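Local coordinates for regulatory protein SdiA (PDB 4LFU) that activates transcription from a promoter of the ftsQAZ cell-division genes and switches on ydiV expression in response to AI-1 autoinducers from other bacteria, at residues E21-V26 against L168-V173; H92-D97 against R117-Y122; D40-C45 against A58-Y63. One frame throughout, in Å; residues are numbered along the deposited sequence.

Interaction 1: E21-V26 against L168-V173; sequences ETAEEV and LNDEIV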
loop_
_atom_site.group_PDB
_atom_site.type_symbol
_atom_site.label_atom_id
_atom_site.label_comp_id
_atom_site.label_asym_id
_atom_site.label_seq_id
_atom_site.Cartn_x
_atom_site.Cartn_y
_atom_site.Cartn_z
ATOM N N GLU A 21 -11.889 7.321 20.468
ATOM C CA GLU A 21 -11.066 6.748 21.532
ATOM C C GLU A 21 -11.234 5.237 21.683
ATOM O O GLU A 21 -10.442 4.589 22.379
ATOM C CB GLU A 21 -11.386 7.411 22.877
ATOM C CG GLU A 21 -10.773 8.791 23.089
ATOM C CD GLU A 21 -11.081 9.364 24.491
ATOM O OE1 GLU A 21 -10.882 8.628 25.503
ATOM O OE2 GLU A 21 -11.514 10.552 24.580
ATOM N N THR A 22 -12.270 4.685 21.051
ATOM C CA THR A 22 -12.517 3.235 21.070
ATOM C C THR A 22 -12.904 2.658 19.693
ATOM O O THR A 22 -13.352 3.380 18.800
ATOM C CB THR A 22 -13.614 2.840 22.117
ATOM O OG1 THR A 22 -14.809 3.597 21.878
ATOM C CG2 THR A 22 -13.124 3.079 23.551
ATOM N N ALA A 23 -12.710 1.349 19.541
ATOM C CA ALA A 23 -13.214 0.590 18.406
ATOM C C ALA A 23 -14.731 0.763 18.164
ATOM O O ALA A 23 -15.139 1.019 17.030
ATOM C CB ALA A 23 -12.860 -0.876 18.574
ATOM N N GLU A 24 -15.552 0.647 19.210
ATOM C CA GLU A 24 -17.021 0.796 19.085
ATOM C C GLU A 24 -17.459 2.149 18.519
ATOM O O GLU A 24 -18.448 2.212 17.790
ATOM C CB GLU A 24 -17.759 0.448 20.400
ATOM C CG GLU A 24 -19.165 1.136 20.639
ATOM C CD GLU A 24 -20.327 0.680 19.708
ATOM O OE1 GLU A 24 -20.145 -0.213 18.834
ATOM O OE2 GLU A 24 -21.447 1.237 19.856
ATOM N N GLU A 25 -16.717 3.213 18.823
ATOM C CA GLU A 25 -17.000 4.541 18.264
ATOM C C GLU A 25 -16.759 4.566 16.766
ATOM O O GLU A 25 -17.461 5.266 16.030
ATOM C CB GLU A 25 -16.109 5.614 18.894
ATOM C CG GLU A 25 -16.451 6.080 20.307
ATOM C CD GLU A 25 -15.413 7.103 20.805
ATOM O OE1 GLU A 25 -15.435 8.272 20.344
ATOM O OE2 GLU A 25 -14.554 6.733 21.626
ATOM N N VAL A 26 -15.735 3.833 16.325
ATOM C CA VAL A 26 -15.423 3.682 14.895
ATOM C C VAL A 26 -16.546 2.896 14.197
ATOM O O VAL A 26 -17.094 3.350 13.180
ATOM C CB VAL A 26 -14.032 2.974 14.673
ATOM C CG1 VAL A 26 -13.764 2.771 13.225
ATOM C CG2 VAL A 26 -12.888 3.764 15.305
ATOM N N LEU A 168 -5.577 2.862 17.415
ATOM C CA LEU A 168 -6.120 2.232 18.621
ATOM C C LEU A 168 -5.610 0.813 18.808
ATOM O O LEU A 168 -6.151 0.057 19.617
ATOM C CB LEU A 168 -7.656 2.237 18.587
ATOM C CG LEU A 168 -8.347 3.609 18.490
ATOM C CD1 LEU A 168 -9.846 3.513 18.258
ATOM C CD2 LEU A 168 -8.089 4.422 19.740
ATOM N N ASN A 169 -4.565 0.449 18.059
ATOM C CA ASN A 169 -3.930 -0.875 18.152
ATOM C C ASN A 169 -4.893 -2.082 18.101
ATOM O O ASN A 169 -4.640 -3.127 18.722
ATOM C CB ASN A 169 -3.018 -0.946 19.384
ATOM C CG ASN A 169 -1.904 -1.972 19.225
ATOM O OD1 ASN A 169 -1.118 -1.913 18.270
ATOM N ND2 ASN A 169 -1.833 -2.927 20.161
ATOM N N ASP A 170 -5.980 -1.937 17.326
ATOM C CA ASP A 170 -7.008 -2.978 17.198
ATOM C C ASP A 170 -6.585 -4.254 16.446
ATOM O O ASP A 170 -5.842 -4.198 15.458
ATOM C CB ASP A 170 -8.283 -2.408 16.598
ATOM C CG ASP A 170 -9.505 -3.200 17.019
ATOM O OD1 ASP A 170 -9.813 -4.227 16.380
ATOM O OD2 ASP A 170 -10.144 -2.805 18.014
ATOM N N GLU A 171 -7.078 -5.385 16.952
ATOM C CA GLU A 171 -6.747 -6.737 16.498
ATOM C C GLU A 171 -7.189 -6.981 15.045
ATOM O O GLU A 171 -6.614 -7.820 14.336
ATOM C CB GLU A 171 -7.434 -7.765 17.419
ATOM C CG GLU A 171 -8.948 -7.459 17.559
ATOM C CD GLU A 171 -9.756 -8.470 18.365
ATOM O OE1 GLU A 171 -10.949 -8.174 18.604
ATOM O OE2 GLU A 171 -9.230 -9.547 18.749
ATOM N N ILE A 172 -8.218 -6.245 14.625
ATOM C CA ILE A 172 -8.768 -6.361 13.288
ATOM C C ILE A 172 -7.718 -5.985 12.235
ATOM O O ILE A 172 -7.656 -6.624 11.180
ATOM C CB ILE A 172 -10.102 -5.566 13.118
ATOM C CG1 ILE A 172 -10.921 -6.154 11.957
ATOM C CG2 ILE A 172 -9.862 -4.034 13.016
ATOM C CD1 ILE A 172 -12.124 -5.330 11.498
ATOM N N VAL A 173 -6.879 -4.993 12.546
ATOM C CA VAL A 173 -5.910 -4.454 11.592
ATOM C C VAL A 173 -4.418 -4.705 11.885
ATOM O O VAL A 173 -3.589 -4.537 10.989
ATOM C CB VAL A 173 -6.090 -2.927 11.376
ATOM C CG1 VAL A 173 -7.174 -2.652 10.407
ATOM C CG2 VAL A 173 -6.349 -2.203 12.694
#
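L168, the first residue to leave helix 147-167, reaches across to the turn that opens helix 23-36, and its two methyls share the work. Its CG is anti to the carbonyl carbon (chi1 -59°), which sets the fork bearing CD1 and CD2 against E21 and T22. CD1 lies 3.5 Å from the carbonyl carbon C of T22, the N-cap residue, and CD2 lies 3.5 Å from the backbone O of E21. Deeper in, the same CD1 faces CG2 of V26 at 4.2 Å, where V26 also packs on S161. A23 CB touches D170 OD2 at 3.4 Å and completes the close-fitting part.

The solvent side is looser. E21 and T22 are exposed, their CB atoms directed away from 168-173. Polar groups are served locally. OE2 of E25 accepts from E21 N at 3.0 Å, met from above the carboxylate plane, while its OE1 forms a salt bridge with R19. D170 OD1 accepts from I172 N at 3.1 Å on its anti side, an Asx turn overlapping the Schellman motif, with N169 as its C-prime residue, that ends helix 147-167.

Between 21-26 and 168-173 the contact is van der Waals, much of it from L168; Y27 adds to the packing on D170 and I172.

Interaction 2: H92-D97 against R117-Y122; sequences HLMWND and RGVTQY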
loop_
_atom_site.group_PDB
_atom_site.type_symbol
_atom_site.label_atom_id
_atom_site.label_comp_id
_atom_site.label_asym_id
_atom_site.label_seq_id
_atom_site.Cartn_x
_atom_site.Cartn_y
_atom_site.Cartn_z
ATOM N N HIS A 92 -12.842 0.849 -5.873
ATOM C CA HIS A 92 -14.294 0.830 -5.787
ATOM C C HIS A 92 -14.945 -0.331 -6.554
ATOM O O HIS A 92 -14.480 -0.745 -7.613
ATOM C CB HIS A 92 -14.836 2.170 -6.292
ATOM C CG HIS A 92 -16.292 2.381 -6.021
ATOM N ND1 HIS A 92 -16.781 2.646 -4.757
ATOM C CD2 HIS A 92 -17.363 2.385 -6.852
ATOM C CE1 HIS A 92 -18.093 2.811 -4.822
ATOM N NE2 HIS A 92 -18.470 2.658 -6.081
ATOM N N LEU A 93 -16.023 -0.855 -5.986
ATOM C CA LEU A 93 -16.777 -1.956 -6.584
ATOM C C LEU A 93 -18.280 -1.889 -6.261
ATOM O O LEU A 93 -18.709 -2.170 -5.141
ATOM C CB LEU A 93 -16.195 -3.312 -6.172
ATOM C CG LEU A 93 -16.874 -4.606 -6.662
ATOM C CD1 LEU A 93 -16.898 -4.721 -8.204
ATOM C CD2 LEU A 93 -16.183 -5.810 -6.023
ATOM N N MET A 94 -19.061 -1.488 -7.255
ATOM C CA MET A 94 -20.515 -1.527 -7.176
ATOM C C MET A 94 -20.901 -2.966 -7.497
ATOM O O MET A 94 -20.439 -3.491 -8.502
ATOM C CB MET A 94 -21.118 -0.546 -8.200
ATOM C CG MET A 94 -22.654 -0.465 -8.173
ATOM S SD MET A 94 -23.214 0.454 -6.744
ATOM C CE MET A 94 -24.592 -0.547 -6.220
ATOM N N TRP A 95 -21.707 -3.616 -6.654
ATOM C CA TRP A 95 -22.078 -5.038 -6.911
ATOM C C TRP A 95 -23.003 -5.179 -8.117
ATOM O O TRP A 95 -23.901 -4.360 -8.326
ATOM C CB TRP A 95 -22.710 -5.749 -5.701
ATOM C CG TRP A 95 -21.903 -5.692 -4.434
ATOM C CD1 TRP A 95 -20.619 -5.206 -4.279
ATOM C CD2 TRP A 95 -22.316 -6.146 -3.136
ATOM N NE1 TRP A 95 -20.237 -5.314 -2.966
ATOM C CE2 TRP A 95 -21.252 -5.886 -2.243
ATOM C CE3 TRP A 95 -23.492 -6.725 -2.639
ATOM C CZ2 TRP A 95 -21.316 -6.205 -0.886
ATOM C CZ3 TRP A 95 -23.569 -7.024 -1.278
ATOM C CH2 TRP A 95 -22.477 -6.770 -0.421
ATOM N N ASN A 96 -22.741 -6.202 -8.914
ATOM C CA ASN A 96 -23.591 -6.559 -10.049
ATOM C C ASN A 96 -23.678 -8.063 -10.128
ATOM O O ASN A 96 -22.909 -8.746 -9.462
ATOM C CB ASN A 96 -23.082 -5.971 -11.374
ATOM C CG ASN A 96 -21.675 -6.429 -11.732
ATOM O OD1 ASN A 96 -21.406 -7.615 -11.934
ATOM N ND2 ASN A 96 -20.767 -5.473 -11.827
ATOM N N ASP A 97 -24.600 -8.575 -10.941
ATOM C CA ASP A 97 -24.783 -10.023 -11.056
ATOM C C ASP A 97 -23.590 -10.750 -11.635
ATOM O O ASP A 97 -23.243 -11.822 -11.150
ATOM C CB ASP A 97 -26.058 -10.363 -11.821
ATOM C CG ASP A 97 -27.298 -10.061 -11.021
ATOM O OD1 ASP A 97 -27.206 -10.072 -9.781
ATOM O OD2 ASP A 97 -28.361 -9.802 -11.620
ATOM N N ARG A 117 -28.712 -5.437 -3.050
ATOM C CA ARG A 117 -27.800 -4.411 -3.565
ATOM C C ARG A 117 -26.687 -4.129 -2.551
ATOM O O ARG A 117 -26.876 -4.293 -1.336
ATOM C CB ARG A 117 -28.561 -3.093 -3.871
ATOM C CG ARG A 117 -29.709 -3.157 -4.920
ATOM C CD ARG A 117 -29.216 -3.269 -6.373
ATOM N NE ARG A 117 -30.325 -3.251 -7.338
ATOM C CZ ARG A 117 -30.977 -4.324 -7.810
ATOM N NH1 ARG A 117 -30.669 -5.557 -7.419
ATOM N NH2 ARG A 117 -31.970 -4.164 -8.681
ATOM N N GLY A 118 -25.528 -3.714 -3.057
ATOM C CA GLY A 118 -24.431 -3.283 -2.195
ATOM C C GLY A 118 -23.261 -2.707 -2.958
ATOM O O GLY A 118 -23.280 -2.620 -4.170
ATOM N N VAL A 119 -22.225 -2.341 -2.226
ATOM C CA VAL A 119 -21.073 -1.676 -2.787
ATOM C C VAL A 119 -19.854 -1.982 -1.894
ATOM O O VAL A 119 -19.995 -2.130 -0.686
ATOM C CB VAL A 119 -21.365 -0.157 -2.892
ATOM C CG1 VAL A 119 -21.648 0.446 -1.516
ATOM C CG2 VAL A 119 -20.237 0.584 -3.618
ATOM N N THR A 120 -18.673 -2.102 -2.470
ATOM C CA THR A 120 -17.475 -2.281 -1.638
ATOM C C THR A 120 -16.391 -1.253 -1.993
ATOM O O THR A 120 -16.183 -0.923 -3.161
ATOM C CB THR A 120 -16.936 -3.730 -1.721
ATOM O OG1 THR A 120 -18.021 -4.628 -1.490
ATOM C CG2 THR A 120 -15.840 -4.007 -0.676
ATOM N N GLN A 121 -15.738 -0.722 -0.970
ATOM C CA GLN A 121 -14.559 0.103 -1.167
ATOM C C GLN A 121 -13.367 -0.581 -0.501
ATOM O O GLN A 121 -13.501 -1.120 0.575
ATOM C CB GLN A 121 -14.755 1.493 -0.580
ATOM C CG GLN A 121 -13.601 2.433 -0.901
ATOM C CD GLN A 121 -13.752 3.124 -2.235
ATOM O OE1 GLN A 121 -14.852 3.237 -2.781
ATOM N NE2 GLN A 121 -12.638 3.604 -2.768
ATOM N N TYR A 122 -12.202 -0.554 -1.143
ATOM C CA TYR A 122 -11.015 -1.115 -0.504
ATOM C C TYR A 122 -9.757 -0.229 -0.496
ATOM O O TYR A 122 -9.617 0.705 -1.315
ATOM C CB TYR A 122 -10.714 -2.524 -1.024
ATOM C CG TYR A 122 -9.603 -2.618 -2.026
ATOM C CD1 TYR A 122 -8.326 -3.083 -1.663
ATOM C CD2 TYR A 122 -9.830 -2.284 -3.341
ATOM C CE1 TYR A 122 -7.288 -3.154 -2.613
ATOM C CE2 TYR A 122 -8.835 -2.347 -4.276
ATOM C CZ TYR A 122 -7.574 -2.783 -3.920
ATOM O OH TYR A 122 -6.635 -2.853 -4.924
#
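W95 lays its indole on the backbone of G118, where no side chain intervenes. CB sits 3.5 Å from G118 O; chi1 -54° puts CG anti to the carbonyl carbon, where it meets the same oxygen, and CD1 nears it too. CD2 comes next over the G118 carbonyl carbon, and CE3 over G118 CA at 3.6 Å, with CZ3 near the same CA. That CA stands 3.8 Å from the centroid of the six-membered ring, nearly above it, a CH-pi contact; V119 N lies over the same face, toward the rim. At the far side of the pyrrole ring NE1 gives a hydrogen bond of 2.7 Å to T120 OG1, which lies in the ring plane, with CE2 and CZ2 nearby.

The backbones run antiparallel. L93 and T120 exchange two hydrogen bonds, and W95 N donates to G118 O at 3.1 Å, continuing the pairing past the end of strand 92-94. On the face carrying H92, M94, V119 and Q121, the imidazole ND1 donates to Q121 OE1 at 2.8 Å, with the acceptor close to the ring plane, and CE1 touches V119 CG2 at 3.3 Å. Helix 147-167 packs on this face through M154 and Q155, among others.

W95 lies within about 4 Å of a bound tetraethylene glycol, consistent with a place beside a ligand pocket. T120 OG1 is also hydrogen-bonded to S134 OG, so the indole N-H is tied through one hydroxyl to the next strand, which fixes the rotation of a large flat group by polar and apolar contacts together.

Interaction 3: D40-C45 against A58-Y63; sequences DYYSLC and AFYTNY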
loop_
_atom_site.group_PDB
_atom_site.type_symbol
_atom_site.label_atom_id
_atom_site.label_comp_id
_atom_site.label_asym_id
_atom_site.label_seq_id
_atom_site.Cartn_x
_atom_site.Cartn_y
_atom_site.Cartn_z
ATOM N N ASP A 40 -28.453 -0.901 4.726
ATOM C CA ASP A 40 -28.919 -1.639 5.895
ATOM C C ASP A 40 -27.745 -2.184 6.679
ATOM O O ASP A 40 -27.741 -2.171 7.912
ATOM C CB ASP A 40 -29.823 -2.795 5.456
ATOM C CG ASP A 40 -31.099 -2.310 4.816
ATOM O OD1 ASP A 40 -31.688 -1.329 5.314
ATOM O OD2 ASP A 40 -31.516 -2.893 3.808
ATOM N N TYR A 41 -26.739 -2.662 5.960
ATOM C CA TYR A 41 -25.636 -3.325 6.609
ATOM C C TYR A 41 -24.278 -2.820 6.140
ATOM O O TYR A 41 -24.151 -2.286 5.059
ATOM C CB TYR A 41 -25.725 -4.829 6.380
ATOM C CG TYR A 41 -27.015 -5.490 6.835
ATOM C CD1 TYR A 41 -27.253 -5.749 8.179
ATOM C CD2 TYR A 41 -27.977 -5.887 5.912
ATOM C CE1 TYR A 41 -28.430 -6.382 8.602
ATOM C CE2 TYR A 41 -29.168 -6.508 6.325
ATOM C CZ TYR A 41 -29.372 -6.761 7.661
ATOM O OH TYR A 41 -30.515 -7.383 8.062
ATOM N N TYR A 42 -23.272 -3.017 6.978
ATOM C CA TYR A 42 -21.874 -2.821 6.608
ATOM C C TYR A 42 -21.111 -4.044 7.100
ATOM O O TYR A 42 -21.587 -4.781 7.974
ATOM C CB TYR A 42 -21.305 -1.561 7.268
ATOM C CG TYR A 42 -21.022 -1.743 8.753
ATOM C CD1 TYR A 42 -22.034 -1.549 9.692
ATOM C CD2 TYR A 42 -19.744 -2.116 9.216
ATOM C CE1 TYR A 42 -21.815 -1.740 11.027
ATOM C CE2 TYR A 42 -19.501 -2.296 10.578
ATOM C CZ TYR A 42 -20.552 -2.099 11.471
ATOM O OH TYR A 42 -20.391 -2.267 12.833
ATOM N N SER A 43 -19.948 -4.274 6.505
ATOM C CA SER A 43 -18.971 -5.185 7.041
ATOM C C SER A 43 -17.575 -4.597 6.797
ATOM O O SER A 43 -17.305 -4.043 5.749
ATOM C CB SER A 43 -19.116 -6.584 6.429
ATOM O OG SER A 43 -18.780 -6.600 5.057
ATOM N N LEU A 44 -16.696 -4.712 7.783
ATOM C CA LEU A 44 -15.332 -4.254 7.625
ATOM C C LEU A 44 -14.467 -5.503 7.767
ATOM O O LEU A 44 -14.464 -6.113 8.838
ATOM C CB LEU A 44 -15.018 -3.208 8.704
ATOM C CG LEU A 44 -14.211 -1.930 8.402
ATOM C CD1 LEU A 44 -13.239 -1.603 9.604
ATOM C CD2 LEU A 44 -13.435 -1.934 7.068
ATOM N N CYS A 45 -13.815 -5.912 6.667
ATOM C CA CYS A 45 -12.946 -7.116 6.587
ATOM C C CYS A 45 -11.524 -6.749 6.216
ATOM O O CYS A 45 -11.299 -5.940 5.324
ATOM C CB CYS A 45 -13.412 -8.107 5.517
ATOM S SG CYS A 45 -15.095 -8.677 5.700
ATOM N N ALA A 58 -9.879 -10.817 9.303
ATOM C CA ALA A 58 -10.551 -10.379 10.497
ATOM C C ALA A 58 -11.657 -9.437 10.061
ATOM O O ALA A 58 -11.514 -8.730 9.072
ATOM C CB ALA A 58 -9.574 -9.716 11.436
ATOM N N PHE A 59 -12.781 -9.466 10.764
ATOM C CA PHE A 59 -13.953 -8.697 10.342
ATOM C C PHE A 59 -14.760 -8.086 11.491
ATOM O O PHE A 59 -14.624 -8.469 12.642
ATOM C CB PHE A 59 -14.877 -9.557 9.468
ATOM C CG PHE A 59 -15.513 -10.694 10.207
ATOM C CD1 PHE A 59 -14.815 -11.876 10.424
ATOM C CD2 PHE A 59 -16.823 -10.588 10.670
ATOM C CE1 PHE A 59 -15.407 -12.920 11.112
ATOM C CE2 PHE A 59 -17.433 -11.643 11.347
ATOM C CZ PHE A 59 -16.737 -12.802 11.569
ATOM N N TYR A 60 -15.599 -7.120 11.139
ATOM C CA TYR A 60 -16.611 -6.608 12.038
ATOM C C TYR A 60 -17.792 -6.146 11.225
ATOM O O TYR A 60 -17.660 -5.371 10.266
ATOM C CB TYR A 60 -16.078 -5.446 12.878
ATOM C CG TYR A 60 -16.830 -5.262 14.176
ATOM C CD1 TYR A 60 -16.412 -5.915 15.344
ATOM C CD2 TYR A 60 -17.953 -4.445 14.240
ATOM C CE1 TYR A 60 -17.093 -5.750 16.531
ATOM C CE2 TYR A 60 -18.643 -4.267 15.428
ATOM C CZ TYR A 60 -18.213 -4.917 16.565
ATOM O OH TYR A 60 -18.909 -4.752 17.748
ATOM N N THR A 61 -18.968 -6.606 11.626
ATOM C CA THR A 61 -20.142 -6.409 10.811
ATOM C C THR A 61 -21.363 -6.210 11.697
ATOM O O THR A 61 -21.336 -6.591 12.878
ATOM C CB THR A 61 -20.291 -7.600 9.796
ATOM O OG1 THR A 61 -21.327 -7.301 8.859
ATOM C CG2 THR A 61 -20.616 -8.890 10.491
ATOM N N ASN A 62 -22.419 -5.596 11.152
ATOM C CA ASN A 62 -23.735 -5.652 11.818
ATOM C C ASN A 62 -24.746 -6.612 11.145
ATOM O O ASN A 62 -25.937 -6.573 11.434
ATOM C CB ASN A 62 -24.344 -4.264 12.011
ATOM C CG ASN A 62 -24.711 -3.599 10.701
ATOM O OD1 ASN A 62 -25.414 -2.591 10.683
ATOM N ND2 ASN A 62 -24.233 -4.143 9.606
ATOM N N TYR A 63 -24.257 -7.465 10.252
ATOM C CA TYR A 63 -25.063 -8.549 9.712
ATOM C C TYR A 63 -25.552 -9.454 10.835
ATOM O O TYR A 63 -24.830 -9.669 11.836
ATOM C CB TYR A 63 -24.256 -9.394 8.751
ATOM C CG TYR A 63 -24.086 -8.828 7.358
ATOM C CD1 TYR A 63 -22.809 -8.610 6.833
ATOM C CD2 TYR A 63 -25.187 -8.543 6.553
ATOM C CE1 TYR A 63 -22.632 -8.117 5.540
ATOM C CE2 TYR A 63 -25.028 -8.057 5.273
ATOM C CZ TYR A 63 -23.739 -7.833 4.775
ATOM O OH TYR A 63 -23.561 -7.333 3.511
#
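L44 N donates to Y60 O at 2.7 Å, and Y60 N donates back to L44 O at 2.8 Å, making this hydrogen-bonded pair the middle of three bridged pairs. On either side lie non-hydrogen-bonded pairs, S43 with T61 and C45 with F59, the latter bringing SG of C45 to 3.9 Å from CB of F59. Toward D40 the pairing weakens: N62 N reaches Y42 O only by a long, weak bond of 3.4 Å.

Aromatic side chains cover both faces. CB of Y41 sits over the ring of Y63, 3.5 Å from its CE2, and the two rings form a markedly offset pair, centroids 5.0 Å apart and planes 29° from parallel. The Y63 hydroxyl is hydrogen-bonded to S136 OG. On the other face Y42, its CG between backbone N and carbonyl carbon (chi1 75°), lies with the backbone N of N62 above its rim, while its OH meets the edge of the Y60 ring 3.6 Å from CD2. Y27 of helix 23-36 stacks on Y60 and also touches Y42; V68 of helix 65-73 packs on F59, T61 and Y63.

D40 and Y41 both face S136 on the adjoining strand, a classic beta bulge. Through their antiparallel bridges, strands 41-47 and 57-61 form a beta hairpin at one margin of the five-stranded sheet, between helices, as expected of the GAF-related autoinducer-binding domain.

Two of the three contacts are margins of one antiparallel sheet; the third packs against it through I172. Interactions 2 and 3 lie at the two margins, their centres about 14 Å apart, with strands 117-124 and 41-47 flanking the shared strand 130-137. Each comes within about 4 Å of bound tetraethylene glycol, through W95 and F59; this probably came from the crystallisation liquor but may mark the pocket side of the sheet. Interaction 1 touches interaction 3 directly: I172 CD1 lies 3.6 Å from L44 O. It does not touch interaction 2, whose centre is about 24 Å from its own. Both sheet contacts are nested within the chain loop that interaction 1 closes.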